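Local atomic coordinates of peptidoglycan glycosyltransferase (Burkholderia ambifaria, PDB entry 5UY7), a protein that is a penicillin-binding protein, with a dimerisation domain and a penicillin-binding domain of the beta-lactamase clan, the latter making up most of the modelled chain. Residues Leu279-Arg285 against Thr335-Met341; Pro288-Thr294 against Phe312-Gly318; Pro305-Asp309 against Ser325-Thr330; Leu438-Val442 against Arg457-Lys461; Tyr477-Phe481 against Phe507-Gly513. All blocks are in the same frame, centred on the assembly; numbering follows the deposited sequence.

Contact 1 of 5, residues Leu279-Arg285 against Thr335-Met341; sequences LALDLHR and TMRPEEM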
# COMPACT_ATOMS: atom_id res chain seq x y z
N LEU A 279 -3.78 -12.25 -4.20
CA LEU A 279 -4.93 -12.99 -4.72
C LEU A 279 -4.49 -14.26 -5.44
O LEU A 279 -5.09 -15.32 -5.26
CB LEU A 279 -5.76 -12.11 -5.65
CG LEU A 279 -7.04 -12.77 -6.18
CD1 LEU A 279 -7.99 -13.16 -5.05
CD2 LEU A 279 -7.72 -11.83 -7.18
N ALA A 280 -3.43 -14.18 -6.27
CA ALA A 280 -2.98 -15.38 -6.98
C ALA A 280 -2.49 -16.45 -6.01
O ALA A 280 -2.70 -17.65 -6.24
CB ALA A 280 -1.89 -15.00 -7.98
N LEU A 281 -1.81 -16.05 -4.93
CA LEU A 281 -1.47 -17.01 -3.89
C LEU A 281 -2.72 -17.61 -3.25
O LEU A 281 -2.82 -18.83 -3.07
CB LEU A 281 -0.61 -16.34 -2.81
CG LEU A 281 0.77 -15.87 -3.27
CD1 LEU A 281 1.40 -14.98 -2.19
CD2 LEU A 281 1.65 -17.09 -3.54
N ASP A 282 -3.68 -16.75 -2.89
CA ASP A 282 -4.87 -17.20 -2.18
C ASP A 282 -5.70 -18.15 -3.03
O ASP A 282 -6.32 -19.08 -2.50
CB ASP A 282 -5.70 -15.98 -1.76
CG ASP A 282 -6.28 -16.12 -0.37
OD1 ASP A 282 -5.53 -16.51 0.56
OD2 ASP A 282 -7.48 -15.84 -0.21
N LEU A 283 -5.74 -17.92 -4.34
CA LEU A 283 -6.47 -18.79 -5.26
C LEU A 283 -5.66 -20.02 -5.65
O LEU A 283 -6.16 -20.83 -6.43
CB LEU A 283 -6.87 -18.01 -6.51
CG LEU A 283 -7.88 -16.90 -6.25
CD1 LEU A 283 -8.16 -16.07 -7.50
CD2 LEU A 283 -9.17 -17.52 -5.72
N HIS A 284 -4.45 -20.17 -5.11
CA HIS A 284 -3.56 -21.30 -5.39
C HIS A 284 -3.10 -21.33 -6.85
O HIS A 284 -2.70 -22.38 -7.35
CB HIS A 284 -4.22 -22.63 -5.01
CG HIS A 284 -4.84 -22.62 -3.64
ND1 HIS A 284 -4.09 -22.46 -2.49
CD2 HIS A 284 -6.13 -22.75 -3.24
CE1 HIS A 284 -4.90 -22.49 -1.44
NE2 HIS A 284 -6.13 -22.66 -1.87
N ARG A 285 -3.14 -20.18 -7.54
CA ARG A 285 -2.66 -20.13 -8.92
C ARG A 285 -1.14 -20.15 -8.99
O ARG A 285 -0.56 -20.69 -9.94
CB ARG A 285 -3.19 -18.88 -9.63
CG ARG A 285 -4.70 -18.75 -9.64
CD ARG A 285 -5.38 -19.78 -10.56
NE ARG A 285 -6.74 -20.03 -10.07
CZ ARG A 285 -7.76 -19.21 -10.28
NH1 ARG A 285 -7.59 -18.12 -11.01
NH2 ARG A 285 -8.95 -19.47 -9.75
N THR A 335 -3.29 -15.31 -14.76
CA THR A 335 -3.76 -16.57 -14.21
C THR A 335 -5.13 -16.44 -13.55
O THR A 335 -5.66 -17.45 -13.08
CB THR A 335 -2.77 -17.15 -13.19
OG1 THR A 335 -2.82 -16.38 -11.98
CG2 THR A 335 -1.35 -17.14 -13.74
N MET A 336 -5.70 -15.24 -13.52
CA MET A 336 -6.96 -15.01 -12.82
C MET A 336 -7.98 -14.39 -13.76
O MET A 336 -7.65 -13.89 -14.84
CB MET A 336 -6.73 -14.13 -11.59
CG MET A 336 -5.76 -14.79 -10.61
SD MET A 336 -5.41 -13.76 -9.19
CE MET A 336 -4.32 -12.54 -9.91
N ARG A 337 -9.25 -14.49 -13.36
CA ARG A 337 -10.37 -13.96 -14.13
C ARG A 337 -10.71 -12.56 -13.66
O ARG A 337 -10.49 -12.22 -12.49
CB ARG A 337 -11.60 -14.85 -13.97
N PRO A 338 -11.26 -11.73 -14.55
CA PRO A 338 -11.71 -10.39 -14.13
C PRO A 338 -12.62 -10.41 -12.92
O PRO A 338 -12.43 -9.62 -11.99
CB PRO A 338 -12.43 -9.87 -15.38
CG PRO A 338 -11.71 -10.53 -16.50
CD PRO A 338 -11.35 -11.91 -16.01
N GLU A 339 -13.60 -11.32 -12.89
CA GLU A 339 -14.51 -11.39 -11.75
C GLU A 339 -13.75 -11.67 -10.46
O GLU A 339 -14.09 -11.12 -9.40
CB GLU A 339 -15.58 -12.46 -12.00
CG GLU A 339 -16.61 -12.54 -10.89
CD GLU A 339 -17.72 -13.51 -11.19
OE1 GLU A 339 -17.54 -14.35 -12.11
OE2 GLU A 339 -18.78 -13.44 -10.53
N GLU A 340 -12.72 -12.52 -10.51
CA GLU A 340 -11.95 -12.83 -9.32
C GLU A 340 -11.21 -11.60 -8.81
O GLU A 340 -11.23 -11.30 -7.60
CB GLU A 340 -10.95 -13.96 -9.60
CG GLU A 340 -11.61 -15.31 -9.77
CD GLU A 340 -10.67 -16.37 -10.30
OE1 GLU A 340 -9.69 -16.03 -10.99
OE2 GLU A 340 -10.92 -17.56 -10.02
N MET A 341 -10.57 -10.86 -9.71
CA MET A 341 -9.82 -9.68 -9.28
C MET A 341 -10.76 -8.58 -8.81
O MET A 341 -10.48 -7.90 -7.81
CB MET A 341 -8.92 -9.19 -10.42
CG MET A 341 -7.86 -10.22 -10.83
SD MET A 341 -6.63 -9.54 -11.97
CE MET A 341 -5.78 -8.38 -10.90
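How a helix ends can decide what the chain beyond it touches. Leu279, in the last turn of helix 273-282, points at the partner segment: its CG lies 3.6 Å from Met336 SD, and its CD2 lies 3.7 Å from Met341 CA. Ala280 adds to the same sulfur, with CB 3.9 Å from Met336 SD, so the Met336 thioether, bent at its end with chi3 near -74°, lies against the end of the helix. Leu283 completes the apolar patch, CD1 standing 4.0 Å from Met336 SD and 3.8 Å from Glu340 CD. His284 then adopts positive phi, and a Schellman motif closes the helix: His284 N bonds Leu281 O at 2.9 Å and Arg285 N bonds Ala280 O at 2.9 Å. This turn aims Arg285 across the gap. Its guanidinium meets Glu340 in a two-pronged salt bridge, NH1 to OE1 at 3.0 Å and NH2 to OE2 at 2.8 Å, while NH1 also donates to Thr335 O at 2.9 Å. Glu340 OE1 also accepts from the backbone N of Arg337, the N-cap residue, at 2.9 Å. The contact thus joins a Schellman-terminated helix end to the start of helix 338-347 within the helical part of the penicillin-binding fold.

Contact 2 of 5, residues Pro288-Thr294 against Phe312-Gly318; sequences PNTLVET and FGTLTVG. With SO4 (sulfate ion), chain C.
A two-stranded antiparallel sheet can be built from strands separated by some twenty residues; here 291-293 pairs with 314-316, their axes 4.5 Å apart and their N-to-C directions at 146°. The register sets Leu291 opposite Thr316, Val292 opposite Leu315 and Glu293 opposite Thr314. Val292 and Leu315 form the hydrogen-bonded pair (Val292 N to Leu315 O 2.7 Å, Leu315 N to Val292 O 2.9 Å), with both side chains on one face. On the other face Glu293, chi1 and chi2 both m, accepts a very short bond at OE1 from Thr314 OG1, 2.4 Å. The intervening excursion contains the hairpin 298-301/304-307, and strand 314-316 runs straight into helix 317-323, with Thr316 as N-cap. That helix start is tied back by Gly318 N to Pro288 O, 3.3 Å, and weakly by Val317 N to Thr290 O, 2.9 Å. At the far end Gly313, phi 70°, offers its O to Thr294 N (3.0 Å) and Thr294 OG1 (2.7 Å); water 1 links Thr294 OG1 to Phe312 N. Asn289 N donates to sulfate O3 at 3.0 Å.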
# COMPACT_ATOMS: atom_id res chain seq x y z
N PRO A 288 4.86 -18.84 -3.62
CA PRO A 288 5.92 -17.82 -3.56
C PRO A 288 7.13 -18.14 -4.42
O PRO A 288 7.81 -17.22 -4.88
CB PRO A 288 6.28 -17.78 -2.07
CG PRO A 288 5.02 -18.19 -1.38
CD PRO A 288 4.43 -19.26 -2.27
N ASN A 289 7.42 -19.42 -4.66
CA ASN A 289 8.60 -19.76 -5.46
C ASN A 289 8.27 -20.15 -6.89
O ASN A 289 9.16 -20.64 -7.60
CB ASN A 289 9.40 -20.87 -4.77
CG ASN A 289 9.97 -20.43 -3.45
OD1 ASN A 289 9.77 -21.09 -2.43
ND2 ASN A 289 10.65 -19.30 -3.46
N THR A 290 7.03 -19.97 -7.32
CA THR A 290 6.70 -20.09 -8.74
C THR A 290 7.56 -19.14 -9.56
O THR A 290 7.74 -17.98 -9.20
CB THR A 290 5.22 -19.79 -8.96
OG1 THR A 290 4.43 -20.80 -8.33
CG2 THR A 290 4.90 -19.72 -10.45
N LEU A 291 8.09 -19.64 -10.68
CA LEU A 291 8.90 -18.81 -11.56
C LEU A 291 8.03 -18.04 -12.53
O LEU A 291 7.05 -18.56 -13.07
CB LEU A 291 9.90 -19.67 -12.34
CG LEU A 291 10.92 -20.42 -11.48
CD1 LEU A 291 11.93 -21.13 -12.37
CD2 LEU A 291 11.62 -19.49 -10.51
N VAL A 292 8.40 -16.77 -12.75
CA VAL A 292 7.71 -15.87 -13.67
C VAL A 292 8.77 -15.28 -14.59
O VAL A 292 9.71 -14.63 -14.11
CB VAL A 292 6.96 -14.75 -12.92
CG1 VAL A 292 6.19 -13.87 -13.90
CG2 VAL A 292 6.04 -15.34 -11.86
N GLU A 293 8.62 -15.49 -15.89
CA GLU A 293 9.61 -15.04 -16.87
C GLU A 293 9.30 -13.60 -17.26
O GLU A 293 8.25 -13.33 -17.85
CB GLU A 293 9.60 -15.94 -18.10
CG GLU A 293 9.83 -17.41 -17.80
CD GLU A 293 11.22 -17.70 -17.23
OE1 GLU A 293 12.11 -16.82 -17.31
OE2 GLU A 293 11.42 -18.81 -16.69
N THR A 294 10.21 -12.68 -16.94
CA THR A 294 10.05 -11.30 -17.39
C THR A 294 11.08 -10.88 -18.43
O THR A 294 10.97 -9.77 -18.97
CB THR A 294 10.09 -10.32 -16.20
OG1 THR A 294 11.44 -10.14 -15.74
CG2 THR A 294 9.23 -10.82 -15.05
N PHE A 312 14.74 -7.87 -15.71
CA PHE A 312 14.89 -8.65 -14.49
C PHE A 312 15.00 -10.14 -14.73
O PHE A 312 15.38 -10.88 -13.81
CB PHE A 312 13.72 -8.37 -13.54
CG PHE A 312 13.67 -6.95 -13.04
CD1 PHE A 312 14.73 -6.41 -12.33
CD2 PHE A 312 12.54 -6.17 -13.24
CE1 PHE A 312 14.69 -5.11 -11.86
CE2 PHE A 312 12.48 -4.86 -12.77
CZ PHE A 312 13.56 -4.33 -12.08
N GLY A 313 14.69 -10.62 -15.94
CA GLY A 313 14.84 -12.03 -16.22
C GLY A 313 13.82 -12.88 -15.48
O GLY A 313 12.68 -12.48 -15.25
N THR A 314 14.25 -14.08 -15.11
CA THR A 314 13.39 -15.01 -14.41
C THR A 314 13.33 -14.64 -12.93
O THR A 314 14.37 -14.54 -12.27
CB THR A 314 13.90 -16.45 -14.56
OG1 THR A 314 14.10 -16.73 -15.95
CG2 THR A 314 12.88 -17.43 -13.98
N LEU A 315 12.12 -14.42 -12.43
CA LEU A 315 11.90 -14.06 -11.04
C LEU A 315 10.99 -15.09 -10.38
O LEU A 315 10.16 -15.72 -11.05
CB LEU A 315 11.24 -12.67 -10.91
CG LEU A 315 12.01 -11.48 -11.47
CD1 LEU A 315 11.17 -10.21 -11.39
CD2 LEU A 315 13.33 -11.33 -10.71
N THR A 316 11.15 -15.27 -9.08
CA THR A 316 10.07 -15.91 -8.35
C THR A 316 8.93 -14.92 -8.18
O THR A 316 9.07 -13.72 -8.41
CB THR A 316 10.51 -16.38 -6.97
OG1 THR A 316 10.95 -15.23 -6.22
CG2 THR A 316 11.65 -17.39 -7.07
N VAL A 317 7.77 -15.43 -7.75
CA VAL A 317 6.66 -14.54 -7.40
C VAL A 317 7.11 -13.54 -6.34
O VAL A 317 6.78 -12.35 -6.43
CB VAL A 317 5.45 -15.37 -6.95
CG1 VAL A 317 4.42 -14.48 -6.24
CG2 VAL A 317 4.83 -16.07 -8.14
N GLY A 318 7.89 -13.99 -5.36
CA GLY A 318 8.44 -13.05 -4.39
C GLY A 318 9.33 -12.01 -5.05
O GLY A 318 9.27 -10.82 -4.72
S SO4 C . 6.83 -23.23 -3.11
O1 SO4 C . 5.89 -23.85 -2.19
O2 SO4 C . 8.20 -23.66 -2.81
O3 SO4 C . 6.75 -21.78 -2.97
O4 SO4 C . 6.50 -23.62 -4.48
O HOH W 1 11.97 -7.53 -16.56

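Contact 3 of 5, residues Pro305-Asp309 against Ser325-Thr330; sequences PITDD and SNIGAT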
# COMPACT_ATOMS: atom_id res chain seq x y z
N PRO A 305 2.37 -2.33 -25.12
CA PRO A 305 3.64 -2.61 -24.45
C PRO A 305 3.51 -2.51 -22.94
O PRO A 305 2.91 -1.57 -22.40
CB PRO A 305 4.57 -1.52 -24.99
CG PRO A 305 3.65 -0.37 -25.25
CD PRO A 305 2.33 -0.97 -25.67
N ILE A 306 4.07 -3.49 -22.25
CA ILE A 306 4.20 -3.48 -20.80
C ILE A 306 5.69 -3.54 -20.50
O ILE A 306 6.42 -4.36 -21.08
CB ILE A 306 3.43 -4.65 -20.17
CG1 ILE A 306 1.96 -4.54 -20.57
CG2 ILE A 306 3.59 -4.65 -18.67
CD1 ILE A 306 1.11 -5.73 -20.21
N THR A 307 6.15 -2.66 -19.61
CA THR A 307 7.58 -2.38 -19.47
C THR A 307 8.00 -2.42 -18.01
O THR A 307 7.30 -1.89 -17.14
CB THR A 307 7.90 -1.00 -20.06
OG1 THR A 307 7.48 -0.95 -21.42
CG2 THR A 307 9.39 -0.72 -19.98
N ASP A 308 9.15 -3.05 -17.74
CA ASP A 308 9.80 -2.97 -16.45
C ASP A 308 10.90 -1.92 -16.48
O ASP A 308 11.33 -1.47 -17.55
CB ASP A 308 10.39 -4.32 -16.04
CG ASP A 308 9.34 -5.33 -15.65
OD1 ASP A 308 8.15 -4.96 -15.58
OD2 ASP A 308 9.70 -6.50 -15.38
N ASP A 309 11.35 -1.51 -15.29
CA ASP A 309 12.41 -0.50 -15.19
C ASP A 309 13.76 -1.05 -15.61
O ASP A 309 14.68 -0.27 -15.88
CB ASP A 309 12.50 0.04 -13.77
CG ASP A 309 11.33 0.93 -13.41
OD1 ASP A 309 10.75 1.54 -14.34
OD2 ASP A 309 10.99 1.02 -12.22
N SER A 325 8.04 -5.51 -10.58
CA SER A 325 7.94 -5.79 -12.01
C SER A 325 6.50 -5.64 -12.49
O SER A 325 5.60 -6.32 -12.00
CB SER A 325 8.46 -7.21 -12.28
OG SER A 325 8.22 -7.60 -13.63
N ASN A 326 6.28 -4.73 -13.46
CA ASN A 326 4.98 -4.66 -14.13
C ASN A 326 4.69 -5.91 -14.93
O ASN A 326 3.54 -6.39 -14.96
CB ASN A 326 4.94 -3.47 -15.09
CG ASN A 326 4.85 -2.14 -14.39
OD1 ASN A 326 4.62 -2.09 -13.18
ND2 ASN A 326 5.01 -1.06 -15.14
N ILE A 327 5.70 -6.43 -15.63
CA ILE A 327 5.51 -7.63 -16.44
C ILE A 327 5.17 -8.83 -15.56
O ILE A 327 4.29 -9.63 -15.88
CB ILE A 327 6.75 -7.88 -17.30
CG1 ILE A 327 6.92 -6.73 -18.29
CG2 ILE A 327 6.64 -9.22 -18.05
CD1 ILE A 327 8.25 -6.71 -18.97
N GLY A 328 5.88 -8.96 -14.43
CA GLY A 328 5.57 -10.06 -13.52
C GLY A 328 4.18 -9.95 -12.94
O GLY A 328 3.47 -10.95 -12.82
N ALA A 329 3.77 -8.74 -12.56
CA ALA A 329 2.41 -8.54 -12.06
C ALA A 329 1.39 -8.92 -13.13
O ALA A 329 0.38 -9.57 -12.83
CB ALA A 329 2.22 -7.09 -11.62
N THR A 330 1.65 -8.52 -14.38
CA THR A 330 0.74 -8.82 -15.47
C THR A 330 0.61 -10.33 -15.68
O THR A 330 -0.50 -10.85 -15.81
CB THR A 330 1.23 -8.16 -16.76
OG1 THR A 330 1.17 -6.74 -16.61
CG2 THR A 330 0.37 -8.59 -17.96
O HOH W 2 4.08 -0.78 -18.33
O HOH W 3 7.86 -2.14 -13.92
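A single carboxylate can organise the first turn of a helix, and Asp308 does so for helix 326-333. With chi1 m and chi2 near -6°, its side chain starts sideways but swings its end to the helix start. OD1 accepts from Ile327 N at 2.9 Å, and OD2 receives the hydroxyl of Ser325 OG at 2.5 Å. Ser325, chi1 t, is itself the N-cap, its OG accepting from Gly328 N at 2.8 Å. Along strand 304-307, Ile306 (m, t) projects into the helix face: CG2 stands 3.9 Å from Ile327 CG1 and CD1 3.7 Å from Thr330 CG2. Asn326, chi1 m, reaches back to the strand with a weak bond from ND2 to Thr307 O, 3.2 Å, while water 2 links its ND2, also weakly, to Thr307 N. Asn326 OD1 has its own partner in Lys273 NZ. Because the same helix turn carries both the Asp308 anchor and the lysine-bound amide, the chemistry implies a fixed placement of Asn326, consistent with the (S/Y)xN element of penicillin-binding proteins.

Contact 4 of 5, residues Leu438-Val442 against Arg457-Lys461; sequences LETVV and RVGGK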
# COMPACT_ATOMS: atom_id res chain seq x y z
N LEU A 438 7.05 -8.20 1.29
CA LEU A 438 7.12 -6.75 1.47
C LEU A 438 8.41 -6.33 2.16
O LEU A 438 8.91 -5.22 1.91
CB LEU A 438 5.92 -6.26 2.27
CG LEU A 438 4.56 -6.27 1.56
CD1 LEU A 438 3.49 -5.79 2.53
CD2 LEU A 438 4.55 -5.42 0.29
N GLU A 439 8.96 -7.17 3.04
CA GLU A 439 10.25 -6.85 3.65
C GLU A 439 11.36 -6.75 2.60
O GLU A 439 12.30 -5.96 2.77
CB GLU A 439 10.65 -7.90 4.68
CG GLU A 439 9.81 -7.95 5.91
CD GLU A 439 10.42 -8.83 7.00
OE1 GLU A 439 11.54 -8.54 7.45
OE2 GLU A 439 9.78 -9.85 7.34
N THR A 440 11.29 -7.57 1.54
CA THR A 440 12.37 -7.54 0.55
C THR A 440 12.39 -6.24 -0.23
O THR A 440 13.42 -5.90 -0.82
CB THR A 440 12.28 -8.73 -0.43
OG1 THR A 440 11.19 -8.55 -1.34
CG2 THR A 440 12.14 -10.06 0.33
N VAL A 441 11.28 -5.49 -0.22
CA VAL A 441 11.19 -4.24 -0.97
C VAL A 441 12.19 -3.21 -0.44
O VAL A 441 12.74 -2.42 -1.21
CB VAL A 441 9.75 -3.70 -0.90
CG1 VAL A 441 9.68 -2.30 -1.50
CG2 VAL A 441 8.78 -4.65 -1.60
N VAL A 442 12.41 -3.20 0.88
CA VAL A 442 13.26 -2.17 1.49
C VAL A 442 14.66 -2.68 1.81
O VAL A 442 15.52 -1.89 2.23
CB VAL A 442 12.60 -1.60 2.77
CG1 VAL A 442 11.21 -1.09 2.46
CG2 VAL A 442 12.58 -2.65 3.88
N ARG A 457 12.41 -4.45 11.44
CA ARG A 457 11.91 -5.06 10.22
C ARG A 457 10.61 -4.40 9.80
O ARG A 457 9.66 -4.35 10.58
CB ARG A 457 11.69 -6.55 10.44
CG ARG A 457 12.99 -7.29 10.71
CD ARG A 457 12.72 -8.71 11.17
NE ARG A 457 11.86 -9.42 10.23
CZ ARG A 457 11.36 -10.63 10.48
NH1 ARG A 457 11.65 -11.25 11.61
NH2 ARG A 457 10.56 -11.22 9.58
N VAL A 458 10.57 -3.89 8.56
CA VAL A 458 9.38 -3.25 8.01
C VAL A 458 9.20 -3.72 6.58
O VAL A 458 10.07 -4.36 5.99
CB VAL A 458 9.47 -1.70 8.06
CG1 VAL A 458 9.77 -1.21 9.48
CG2 VAL A 458 10.50 -1.19 7.04
N GLY A 459 8.04 -3.40 6.01
CA GLY A 459 7.83 -3.67 4.60
C GLY A 459 6.70 -2.80 4.08
O GLY A 459 5.86 -2.32 4.85
N GLY A 460 6.69 -2.62 2.77
CA GLY A 460 5.66 -1.80 2.15
C GLY A 460 5.95 -1.62 0.67
O GLY A 460 6.84 -2.26 0.12
N LYS A 461 5.19 -0.72 0.06
CA LYS A 461 5.32 -0.46 -1.37
C LYS A 461 5.19 1.02 -1.68
O LYS A 461 4.33 1.71 -1.12
CB LYS A 461 4.25 -1.20 -2.19
CG LYS A 461 4.62 -2.59 -2.60
CD LYS A 461 5.86 -2.64 -3.46
CE LYS A 461 5.62 -2.19 -4.88
NZ LYS A 461 6.90 -2.09 -5.59
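Close packing of a helix on a strand has a price in side chains, which this contact pays with glycine. Helix 428-442 crosses the start of strand 459-466 at 80°, the short axes coming within 5.6 Å, and Gly459 CA sits 3.3 Å from Leu438 O. A CB at Gly459 would collide with Leu438 C and Glu439 N. At one edge Glu439 (chi1 m, chi2 t) and Arg457 form a two-pronged salt bridge, Arg457 NE to Glu439 OE1 at 2.9 Å and Arg457 NH2 to Glu439 OE2 at 2.7 Å. Nearby, Val458 O takes a CA-H...O contact from Glu439 CA at 3.4 Å. Leu438 O accepts from Val441 N within the last turns, 3.2 Å. Gly460 O, facing Val441 CG1 at 3.3 Å, is buried with no partner in the model. Apolar contacts fill the remainder: Leu438 CD2 lies 4.0 Å from Lys461 CG, and Val442 CG2 4.1 Å from Val458 CG2. Beyond the segments, Arg457 NH1 makes a salt bridge to a sulfate, while Gly459 and Lys461 pair by backbone bonds with Met484 and Val482 of strand 477-485. Lys461 NZ is bonded to Ser324 OG. The charged groups are thus satisfied at the two ends, Arg457 by Glu439 and the sulfate and Lys461 by Ser324, while Gly460 O goes without a partner; the glycines in the middle let the helix come close to a strand whose Lys461 probably belongs to the K(T/S)G motif.

Contact 5 of 5, residues Tyr477-Phe481 against Phe507-Gly513; sequences YRASF and FGGQVSG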
# COMPACT_ATOMS: atom_id res chain seq x y z
N TYR A 477 3.66 14.92 -10.42
CA TYR A 477 3.28 13.58 -10.02
C TYR A 477 3.05 13.55 -8.52
O TYR A 477 3.31 14.52 -7.80
CB TYR A 477 4.34 12.55 -10.43
CG TYR A 477 5.62 12.62 -9.63
CD1 TYR A 477 6.62 13.53 -9.96
CD2 TYR A 477 5.85 11.76 -8.56
CE1 TYR A 477 7.80 13.60 -9.24
CE2 TYR A 477 7.02 11.82 -7.83
CZ TYR A 477 7.99 12.74 -8.17
OH TYR A 477 9.16 12.79 -7.45
N ARG A 478 2.55 12.42 -8.04
CA ARG A 478 2.30 12.19 -6.63
C ARG A 478 3.06 10.94 -6.20
O ARG A 478 2.95 9.90 -6.85
CB ARG A 478 0.80 12.03 -6.37
CG ARG A 478 0.47 11.58 -4.97
CD ARG A 478 -0.93 10.97 -4.93
NE ARG A 478 -1.95 12.00 -5.05
CZ ARG A 478 -2.51 12.61 -4.02
NH1 ARG A 478 -2.15 12.28 -2.78
NH2 ARG A 478 -3.44 13.54 -4.21
N ALA A 479 3.85 11.07 -5.14
CA ALA A 479 4.67 9.98 -4.63
C ALA A 479 4.03 9.46 -3.35
O ALA A 479 3.93 10.20 -2.37
CB ALA A 479 6.10 10.44 -4.38
N SER A 480 3.59 8.20 -3.36
CA SER A 480 2.96 7.61 -2.20
C SER A 480 3.69 6.36 -1.74
O SER A 480 4.41 5.72 -2.52
CB SER A 480 1.48 7.27 -2.48
OG SER A 480 0.79 8.43 -2.93
N PHE A 481 3.53 6.02 -0.46
CA PHE A 481 4.07 4.79 0.08
C PHE A 481 3.14 4.26 1.16
O PHE A 481 2.67 5.03 1.99
CB PHE A 481 5.47 5.02 0.67
CG PHE A 481 6.20 3.75 1.02
CD1 PHE A 481 5.96 3.09 2.22
CD2 PHE A 481 7.15 3.22 0.14
CE1 PHE A 481 6.62 1.91 2.53
CE2 PHE A 481 7.81 2.04 0.45
CZ PHE A 481 7.56 1.39 1.64
N PHE A 507 13.34 10.99 -6.61
CA PHE A 507 12.07 10.72 -7.29
C PHE A 507 11.29 9.61 -6.60
O PHE A 507 11.87 8.63 -6.14
CB PHE A 507 12.32 10.34 -8.75
CG PHE A 507 11.06 10.01 -9.51
CD1 PHE A 507 10.34 11.01 -10.15
CD2 PHE A 507 10.60 8.71 -9.58
CE1 PHE A 507 9.19 10.72 -10.85
CE2 PHE A 507 9.44 8.41 -10.28
CZ PHE A 507 8.74 9.41 -10.91
N GLY A 508 9.97 9.78 -6.54
CA GLY A 508 9.06 8.73 -6.11
C GLY A 508 9.37 8.13 -4.75
O GLY A 508 9.24 8.80 -3.72
N GLY A 509 9.79 6.86 -4.74
CA GLY A 509 10.15 6.21 -3.49
C GLY A 509 11.20 6.95 -2.70
O GLY A 509 11.25 6.81 -1.47
N GLN A 510 12.05 7.73 -3.37
CA GLN A 510 13.03 8.57 -2.69
C GLN A 510 12.38 9.76 -2.00
O GLN A 510 13.01 10.39 -1.14
CB GLN A 510 14.09 9.05 -3.68
CG GLN A 510 14.92 7.92 -4.27
CD GLN A 510 15.79 8.38 -5.44
OE1 GLN A 510 15.32 9.10 -6.33
NE2 GLN A 510 17.05 7.97 -5.43
N VAL A 511 11.15 10.10 -2.36
CA VAL A 511 10.38 11.16 -1.71
C VAL A 511 9.45 10.59 -0.65
O VAL A 511 9.48 11.03 0.50
CB VAL A 511 9.61 11.97 -2.77
CG1 VAL A 511 8.66 12.97 -2.11
CG2 VAL A 511 10.58 12.67 -3.71
N SER A 512 8.65 9.58 -1.01
CA SER A 512 7.67 9.02 -0.08
C SER A 512 8.31 8.10 0.95
O SER A 512 7.88 8.06 2.11
CB SER A 512 6.60 8.25 -0.85
OG SER A 512 7.19 7.20 -1.63
N GLY A 513 9.31 7.32 0.55
CA GLY A 513 9.90 6.32 1.40
C GLY A 513 10.45 6.86 2.71
O GLY A 513 10.17 6.33 3.79
O HOH W 4 6.60 6.95 -4.42
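Strand 477-481 runs extended beneath the start of helix 509-526, their short axes 6.7 Å apart and inclined at 52°. Gly508, the N-cap, has phi 54° and psi -112°, and its CA comes within 4.8 Å of Ala479 CA. The small Ala479 side chain permits this approach, its CB 3.6 Å from Gly508 O and 4.2 Å from Val511 CB. Tyr477, chi1 p, lifts its ring to the chain before the helix: OH accepts from Gly508 N at 3.2 Å, and the ring meets that of the poorly ordered Phe507 obliquely, centroids 4.5 Å apart. Further along, Ser512 OG is 3.6 Å from Phe481 CB and lies at the edge of the Phe481 ring; water 4 joins Ser480 O at 3.1 Å to Ser512 OG at 2.9 Å. The strand lies in the five-stranded antiparallel sheet between 459-466 and 492-499, and the helix covers one face of it: Val511 touches Val498, while Phe481 meets Phe516 farther along the helix. Behind the strand, Ser480 OG is bonded to Ser497 OG.

Overall arrangement
Contacts 1 to 3 lie in the largely helical part of the fold, whereas contacts 4 and 5 each join a helix to the five-stranded sheet. Contacts 1, 2 and 3 come first along the chain: 2 and 3 alternate their segments, and both fall between the two segments of contact 1. Contacts 2 and 3 touch, centres about 12 Å apart, and contact 1 meets contact 2 where Leu281 packs on Pro288. Contacts 4 and 5 follow in series, about 15 Å apart between centres, and rest on the neighbouring strands 459-466 and 477-485, where Phe481 packs against Gly460 and Lys461. Contact 3 brings Asn326, and contact 4 Lys461, toward what is probably the active-site cleft; contacts 1 and 5, about 29 Å apart between centres, lie on opposite sides of the chain's centre.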